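Local structure of restriction endonuclease (Mycobacterium sp., 4F0Q) at residues A[104-112]-A[259-267]; A[154-162]-A[175-184]. The protein cleaves DNA in response to cytosine methylation, as a tetrameric restriction endonuclease that probably uses magnesium for catalysis. All coordinates share one frame; numbering follows the deposited sequence.

Interaction 1 (A[104-112]-A[259-267]); sequences EFDLDHGHV and IRRRVLASA
R261 reaches L107 because its chain is extended from CG to NE and CG lies anti to the backbone N (chi1 179°), which carries NH1 to L107 O at 2.7 Å. That bond is weak, bent to 121°, although the carbonyl lies at the guanidinium edge. A water beside NH1, so near that the approach is somewhat doubtful, donates to D108 OD1. Arginine suits this place because NH2 is still available to form a salt bridge with D217. The backbone joins in: V263 N donates to D108 O at 2.9 Å. R260 bends at chi3 (-68°) and lays its aliphatic part along the turn, CG 3.3 Å from G110 O; its guanidinium goes on to E185. D106 to H109 form a type I turn, and G110 and H111 both face D106 in a G1 bulge. G110 suits the bulge, having positive phi and lying so close to R261 O that a CB would clash. D108 OD2 forms a salt bridge with R193 of the second subunit. The contact lies beside strand 200-210, whose V210 forms backbone hydrogen bonds with G110 and R261; helix 243-251 receives I259; V263 and L264 pair with a strand of the second subunit in a parallel ladder.

Interaction 2 (A[154-162]-A[175-184]); sequences PPLFLFRAV and HVEFCGAAII
F178 puts one edge of its ring against two phenylalanines of the other strand: its CD1 is 3.5 Å from F159 CE1, and its CE1 is equally near F157 CD2. Both pairs of rings are oblique, the F159 and F178 planes meeting at 54°, so the three rings interlock as one aromatic cluster. Small A181 suits its place beside them, its CB lying over one face of the F157 ring. On the side of the sheet where L156 and A182 point, opposite the phenylalanines, L158 CD1 meets A182 CB at 3.9 Å, and L156 CD2 reaches I184 CG1. These strands run antiparallel in a large mixed sheet, both within the part of the chain assigned to the AspBHI N-terminal family, of the PUA clan, and a beta bulge shifts their register by one residue between F157 and F159. There L158 O accepts from C179 N, while L158 N donates to G180 O at 2.9 Å in a nearly straight bond (172°). G180 is called for here, since a CB would jam against the preceding carbonyl O. Around R160, E177 and V162, which are partly exposed, the contact turns polar. R160, extended from CG to NE, lies alongside E177, and its NH2 forms a salt bridge to OE2 at 3.2 Å, in the guanidinium plane but above that of the carboxylate. C179 SG touches R160 NE, and V162 CG1 lies 3.3 Å from E177 OE1. The last rung is longer, V162 N donating to H175 O at 3.3 Å.

Both interactions reach the same mixed sheet, but at different depths. Interaction 2 is buried and apolar over most of its length, joins two strands by a ladder of backbone bonds interrupted by a bulge, and is touched by no other chain of the assembly. Interaction 1 is only partly buried, joins a turn to a mostly irregular segment, and relies on arginines and an aspartate whose strongest partners lie outside it, one of them in the second subunit. Strand 200-210 pairs with both 111-115 and 175-193, so it links the strands of the two contacts. The two also touch directly: L107 CD1 is 3.7 Å from R160 NH2, V112 CG2 packs on L158 CD1, and I259 meets I183.

Interaction 1 (A[104-112]-A[259-267])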
# COMPACT_ATOMS: atom_id res chain seq x y z
N GLU A 104 -24.50 1.27 -8.55
CA GLU A 104 -23.91 0.75 -7.32
C GLU A 104 -24.01 1.78 -6.19
O GLU A 104 -23.40 2.84 -6.25
CB GLU A 104 -22.46 0.35 -7.55
N PHE A 105 -24.80 1.45 -5.17
CA PHE A 105 -24.99 2.34 -4.04
C PHE A 105 -24.15 1.93 -2.83
O PHE A 105 -24.30 0.84 -2.29
CB PHE A 105 -26.46 2.40 -3.64
CG PHE A 105 -27.29 3.30 -4.51
CD1 PHE A 105 -27.78 2.85 -5.73
CD2 PHE A 105 -27.57 4.60 -4.12
CE1 PHE A 105 -28.54 3.67 -6.53
CE2 PHE A 105 -28.33 5.43 -4.92
CZ PHE A 105 -28.82 4.97 -6.13
N ASP A 106 -23.25 2.82 -2.43
CA ASP A 106 -22.45 2.62 -1.22
C ASP A 106 -22.58 3.86 -0.34
O ASP A 106 -21.65 4.66 -0.23
CB ASP A 106 -20.99 2.37 -1.58
CG ASP A 106 -20.14 2.04 -0.36
OD1 ASP A 106 -20.70 1.51 0.62
OD2 ASP A 106 -18.93 2.31 -0.40
N LEU A 107 -23.74 4.00 0.30
CA LEU A 107 -24.05 5.20 1.07
C LEU A 107 -23.29 5.25 2.40
O LEU A 107 -23.23 6.29 3.05
CB LEU A 107 -25.55 5.30 1.31
CG LEU A 107 -26.42 5.33 0.04
CD1 LEU A 107 -27.89 5.50 0.40
CD2 LEU A 107 -25.96 6.43 -0.90
N ASP A 108 -22.72 4.12 2.81
CA ASP A 108 -21.91 4.07 4.02
C ASP A 108 -20.59 4.79 3.83
O ASP A 108 -20.00 5.30 4.79
CB ASP A 108 -21.67 2.62 4.45
CG ASP A 108 -22.87 2.00 5.13
OD1 ASP A 108 -23.99 2.53 4.96
OD2 ASP A 108 -22.70 0.99 5.84
N HIS A 109 -20.12 4.85 2.59
CA HIS A 109 -18.88 5.54 2.27
C HIS A 109 -19.13 6.72 1.34
O HIS A 109 -18.20 7.27 0.74
CB HIS A 109 -17.86 4.58 1.65
CG HIS A 109 -17.50 3.44 2.54
ND1 HIS A 109 -18.22 2.26 2.57
CD2 HIS A 109 -16.50 3.29 3.45
CE1 HIS A 109 -17.67 1.43 3.44
NE2 HIS A 109 -16.63 2.03 3.99
N GLY A 110 -20.40 7.10 1.21
CA GLY A 110 -20.79 8.29 0.47
C GLY A 110 -20.44 8.28 -1.01
O GLY A 110 -20.21 9.33 -1.60
N HIS A 111 -20.40 7.09 -1.61
CA HIS A 111 -20.13 6.99 -3.04
C HIS A 111 -21.23 6.25 -3.78
O HIS A 111 -21.75 5.23 -3.30
CB HIS A 111 -18.78 6.31 -3.30
CG HIS A 111 -18.46 6.18 -4.76
ND1 HIS A 111 -18.83 5.08 -5.51
CD2 HIS A 111 -17.80 7.01 -5.61
CE1 HIS A 111 -18.41 5.24 -6.75
NE2 HIS A 111 -17.79 6.40 -6.84
N VAL A 112 -21.60 6.76 -4.95
CA VAL A 112 -22.59 6.10 -5.80
C VAL A 112 -22.13 6.07 -7.25
O VAL A 112 -21.86 7.11 -7.85
CB VAL A 112 -23.97 6.79 -5.72
CG1 VAL A 112 -24.93 6.16 -6.72
CG2 VAL A 112 -24.54 6.72 -4.32
N ILE A 259 -15.63 15.67 2.33
CA ILE A 259 -17.04 16.02 2.54
C ILE A 259 -18.00 14.87 2.23
O ILE A 259 -19.21 15.06 2.22
CB ILE A 259 -17.45 17.25 1.71
CG1 ILE A 259 -17.25 16.98 0.21
CG2 ILE A 259 -16.66 18.48 2.14
CD1 ILE A 259 -17.55 18.17 -0.67
N ARG A 260 -17.45 13.69 1.97
CA ARG A 260 -18.27 12.52 1.67
C ARG A 260 -18.99 12.01 2.92
O ARG A 260 -18.44 12.03 4.02
CB ARG A 260 -17.43 11.40 1.06
CG ARG A 260 -17.74 11.11 -0.40
CD ARG A 260 -16.91 9.95 -0.91
NE ARG A 260 -15.49 10.28 -0.98
CZ ARG A 260 -14.87 10.68 -2.09
NH1 ARG A 260 -15.56 10.79 -3.22
NH2 ARG A 260 -13.58 10.95 -2.07
N ARG A 261 -20.23 11.55 2.73
CA ARG A 261 -21.01 10.99 3.83
C ARG A 261 -20.37 9.71 4.36
O ARG A 261 -19.93 8.86 3.58
CB ARG A 261 -22.45 10.72 3.38
CG ARG A 261 -23.34 10.11 4.45
CD ARG A 261 -24.76 9.90 3.94
NE ARG A 261 -25.64 9.38 4.98
CZ ARG A 261 -25.91 8.08 5.16
NH1 ARG A 261 -25.36 7.18 4.36
NH2 ARG A 261 -26.73 7.70 6.12
N ARG A 262 -20.32 9.58 5.68
CA ARG A 262 -19.70 8.42 6.31
C ARG A 262 -20.61 7.82 7.38
O ARG A 262 -21.13 8.53 8.23
CB ARG A 262 -18.36 8.82 6.94
CG ARG A 262 -17.61 7.67 7.58
CD ARG A 262 -17.18 6.63 6.56
NE ARG A 262 -16.20 5.71 7.10
CZ ARG A 262 -16.50 4.57 7.73
NH1 ARG A 262 -17.77 4.22 7.88
NH2 ARG A 262 -15.54 3.79 8.19
N VAL A 263 -20.79 6.50 7.31
CA VAL A 263 -21.56 5.79 8.32
C VAL A 263 -20.70 4.73 8.99
O VAL A 263 -20.24 3.79 8.33
CB VAL A 263 -22.82 5.12 7.73
CG1 VAL A 263 -23.52 4.27 8.78
CG2 VAL A 263 -23.76 6.17 7.17
N LEU A 264 -20.48 4.87 10.29
CA LEU A 264 -19.69 3.91 11.04
C LEU A 264 -20.48 2.62 11.27
O LEU A 264 -21.36 2.56 12.12
CB LEU A 264 -19.23 4.50 12.38
CG LEU A 264 -18.20 5.63 12.31
CD1 LEU A 264 -17.82 6.10 13.70
CD2 LEU A 264 -16.97 5.20 11.52
N ALA A 265 -20.15 1.60 10.49
CA ALA A 265 -20.83 0.31 10.59
C ALA A 265 -19.83 -0.83 10.68
O ALA A 265 -18.65 -0.65 10.38
CB ALA A 265 -21.75 0.11 9.39
N SER A 266 -20.30 -1.99 11.10
CA SER A 266 -19.46 -3.17 11.20
C SER A 266 -18.94 -3.58 9.83
O SER A 266 -19.71 -3.70 8.87
CB SER A 266 -20.23 -4.33 11.84
OG SER A 266 -19.45 -5.51 11.86
N ALA A 267 -17.63 -3.79 9.73
CA ALA A 267 -17.01 -4.17 8.47
C ALA A 267 -16.99 -5.69 8.31
O ALA A 267 -16.43 -6.22 7.35
CB ALA A 267 -15.60 -3.61 8.38
O HOH W 1 -25.86 4.72 4.56

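Interaction 2 (A[154-162]-A[175-184])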
# COMPACT_ATOMS: atom_id res chain seq x y z
N PRO A 154 -26.12 22.39 -10.11
CA PRO A 154 -27.32 21.74 -9.58
C PRO A 154 -27.00 20.49 -8.77
O PRO A 154 -26.38 19.56 -9.30
CB PRO A 154 -28.10 21.37 -10.84
CG PRO A 154 -27.06 21.22 -11.89
CD PRO A 154 -25.99 22.21 -11.57
N PRO A 155 -27.41 20.46 -7.49
CA PRO A 155 -27.21 19.31 -6.61
C PRO A 155 -27.89 18.06 -7.16
O PRO A 155 -28.99 18.14 -7.69
CB PRO A 155 -27.89 19.74 -5.31
CG PRO A 155 -27.86 21.23 -5.34
CD PRO A 155 -28.03 21.60 -6.78
N LEU A 156 -27.23 16.91 -7.03
CA LEU A 156 -27.81 15.65 -7.47
C LEU A 156 -28.48 14.91 -6.31
O LEU A 156 -27.84 14.17 -5.57
CB LEU A 156 -26.76 14.75 -8.13
CG LEU A 156 -26.62 14.85 -9.65
CD1 LEU A 156 -26.17 16.24 -10.09
CD2 LEU A 156 -25.68 13.78 -10.18
N PHE A 157 -29.79 15.13 -6.17
CA PHE A 157 -30.58 14.46 -5.15
C PHE A 157 -30.90 13.04 -5.58
O PHE A 157 -31.66 12.82 -6.52
CB PHE A 157 -31.87 15.23 -4.87
CG PHE A 157 -31.70 16.38 -3.92
CD1 PHE A 157 -30.81 17.41 -4.21
CD2 PHE A 157 -32.42 16.43 -2.74
CE1 PHE A 157 -30.65 18.46 -3.33
CE2 PHE A 157 -32.26 17.49 -1.86
CZ PHE A 157 -31.38 18.50 -2.16
N LEU A 158 -30.31 12.07 -4.88
CA LEU A 158 -30.46 10.67 -5.25
C LEU A 158 -31.69 10.03 -4.60
O LEU A 158 -31.98 10.26 -3.43
CB LEU A 158 -29.20 9.88 -4.88
CG LEU A 158 -27.90 10.42 -5.48
CD1 LEU A 158 -26.71 9.60 -5.02
CD2 LEU A 158 -27.99 10.46 -6.99
N PHE A 159 -32.41 9.24 -5.39
CA PHE A 159 -33.54 8.47 -4.89
C PHE A 159 -33.49 7.07 -5.46
O PHE A 159 -32.99 6.87 -6.57
CB PHE A 159 -34.86 9.14 -5.27
CG PHE A 159 -35.06 10.50 -4.65
CD1 PHE A 159 -35.63 10.62 -3.40
CD2 PHE A 159 -34.68 11.64 -5.33
CE1 PHE A 159 -35.82 11.87 -2.83
CE2 PHE A 159 -34.87 12.89 -4.77
CZ PHE A 159 -35.44 13.00 -3.51
N ARG A 160 -34.00 6.09 -4.72
CA ARG A 160 -34.08 4.73 -5.26
C ARG A 160 -35.39 4.03 -4.89
O ARG A 160 -35.80 4.03 -3.74
CB ARG A 160 -32.87 3.89 -4.85
CG ARG A 160 -32.67 3.74 -3.35
CD ARG A 160 -31.42 2.92 -3.05
NE ARG A 160 -31.08 2.92 -1.63
CZ ARG A 160 -30.02 2.31 -1.12
NH1 ARG A 160 -29.19 1.65 -1.91
NH2 ARG A 160 -29.79 2.36 0.18
N ALA A 161 -36.03 3.43 -5.89
CA ALA A 161 -37.28 2.70 -5.68
C ALA A 161 -37.06 1.49 -4.78
O ALA A 161 -36.42 0.52 -5.17
CB ALA A 161 -37.87 2.27 -7.01
N VAL A 162 -37.59 1.56 -3.56
CA VAL A 162 -37.40 0.49 -2.59
C VAL A 162 -38.73 -0.08 -2.10
O VAL A 162 -39.79 0.51 -2.31
CB VAL A 162 -36.60 0.98 -1.37
CG1 VAL A 162 -35.22 1.47 -1.80
CG2 VAL A 162 -37.36 2.07 -0.63
N HIS A 175 -42.99 3.66 -3.75
CA HIS A 175 -42.17 4.34 -2.75
C HIS A 175 -40.72 4.52 -3.18
O HIS A 175 -40.13 3.64 -3.81
CB HIS A 175 -42.22 3.60 -1.42
CG HIS A 175 -43.59 3.53 -0.81
ND1 HIS A 175 -44.55 2.64 -1.25
CD2 HIS A 175 -44.16 4.23 0.20
CE1 HIS A 175 -45.66 2.80 -0.54
NE2 HIS A 175 -45.44 3.76 0.35
N VAL A 176 -40.15 5.67 -2.84
CA VAL A 176 -38.75 5.95 -3.12
C VAL A 176 -37.99 6.33 -1.85
O VAL A 176 -38.54 6.96 -0.95
CB VAL A 176 -38.58 7.07 -4.17
CG1 VAL A 176 -38.98 6.57 -5.55
CG2 VAL A 176 -39.39 8.30 -3.78
N GLU A 177 -36.73 5.93 -1.79
CA GLU A 177 -35.87 6.21 -0.65
C GLU A 177 -34.88 7.31 -0.99
O GLU A 177 -34.27 7.31 -2.06
CB GLU A 177 -35.12 4.94 -0.23
CG GLU A 177 -34.06 5.18 0.83
CD GLU A 177 -33.17 3.96 1.04
OE1 GLU A 177 -33.61 2.84 0.70
OE2 GLU A 177 -32.04 4.13 1.55
N PHE A 178 -34.73 8.26 -0.06
CA PHE A 178 -33.79 9.36 -0.23
C PHE A 178 -32.36 8.91 0.10
O PHE A 178 -32.12 8.29 1.13
CB PHE A 178 -34.19 10.54 0.66
CG PHE A 178 -33.29 11.74 0.54
CD1 PHE A 178 -33.21 12.45 -0.64
CD2 PHE A 178 -32.53 12.15 1.62
CE1 PHE A 178 -32.39 13.55 -0.75
CE2 PHE A 178 -31.70 13.25 1.52
CZ PHE A 178 -31.63 13.96 0.33
N CYS A 179 -31.43 9.23 -0.80
CA CYS A 179 -30.06 8.76 -0.68
C CYS A 179 -29.05 9.90 -0.57
O CYS A 179 -27.84 9.69 -0.68
CB CYS A 179 -29.70 7.85 -1.86
SG CYS A 179 -30.70 6.35 -1.97
N GLY A 180 -29.55 11.12 -0.37
CA GLY A 180 -28.69 12.27 -0.16
C GLY A 180 -28.45 13.12 -1.39
O GLY A 180 -28.93 12.82 -2.48
N ALA A 181 -27.70 14.20 -1.20
CA ALA A 181 -27.29 15.07 -2.30
C ALA A 181 -25.88 14.71 -2.72
O ALA A 181 -25.02 14.45 -1.88
CB ALA A 181 -27.36 16.53 -1.88
N ALA A 182 -25.63 14.68 -4.03
CA ALA A 182 -24.35 14.20 -4.54
C ALA A 182 -23.64 15.20 -5.44
O ALA A 182 -24.27 16.01 -6.12
CB ALA A 182 -24.53 12.87 -5.26
N ILE A 183 -22.31 15.13 -5.44
CA ILE A 183 -21.48 15.90 -6.36
C ILE A 183 -20.92 14.95 -7.41
O ILE A 183 -20.48 13.85 -7.08
CB ILE A 183 -20.30 16.56 -5.63
CG1 ILE A 183 -20.79 17.36 -4.42
CG2 ILE A 183 -19.50 17.45 -6.58
CD1 ILE A 183 -19.68 18.04 -3.66
N ILE A 184 -20.93 15.37 -8.67
CA ILE A 184 -20.30 14.58 -9.72
C ILE A 184 -18.79 14.62 -9.54
O ILE A 184 -18.13 15.58 -9.95
CB ILE A 184 -20.68 15.08 -11.12
CG1 ILE A 184 -22.20 15.02 -11.32
CG2 ILE A 184 -19.98 14.26 -12.19
CD1 ILE A 184 -22.65 15.43 -12.70
O HOH W 2 -42.47 0.52 -2.54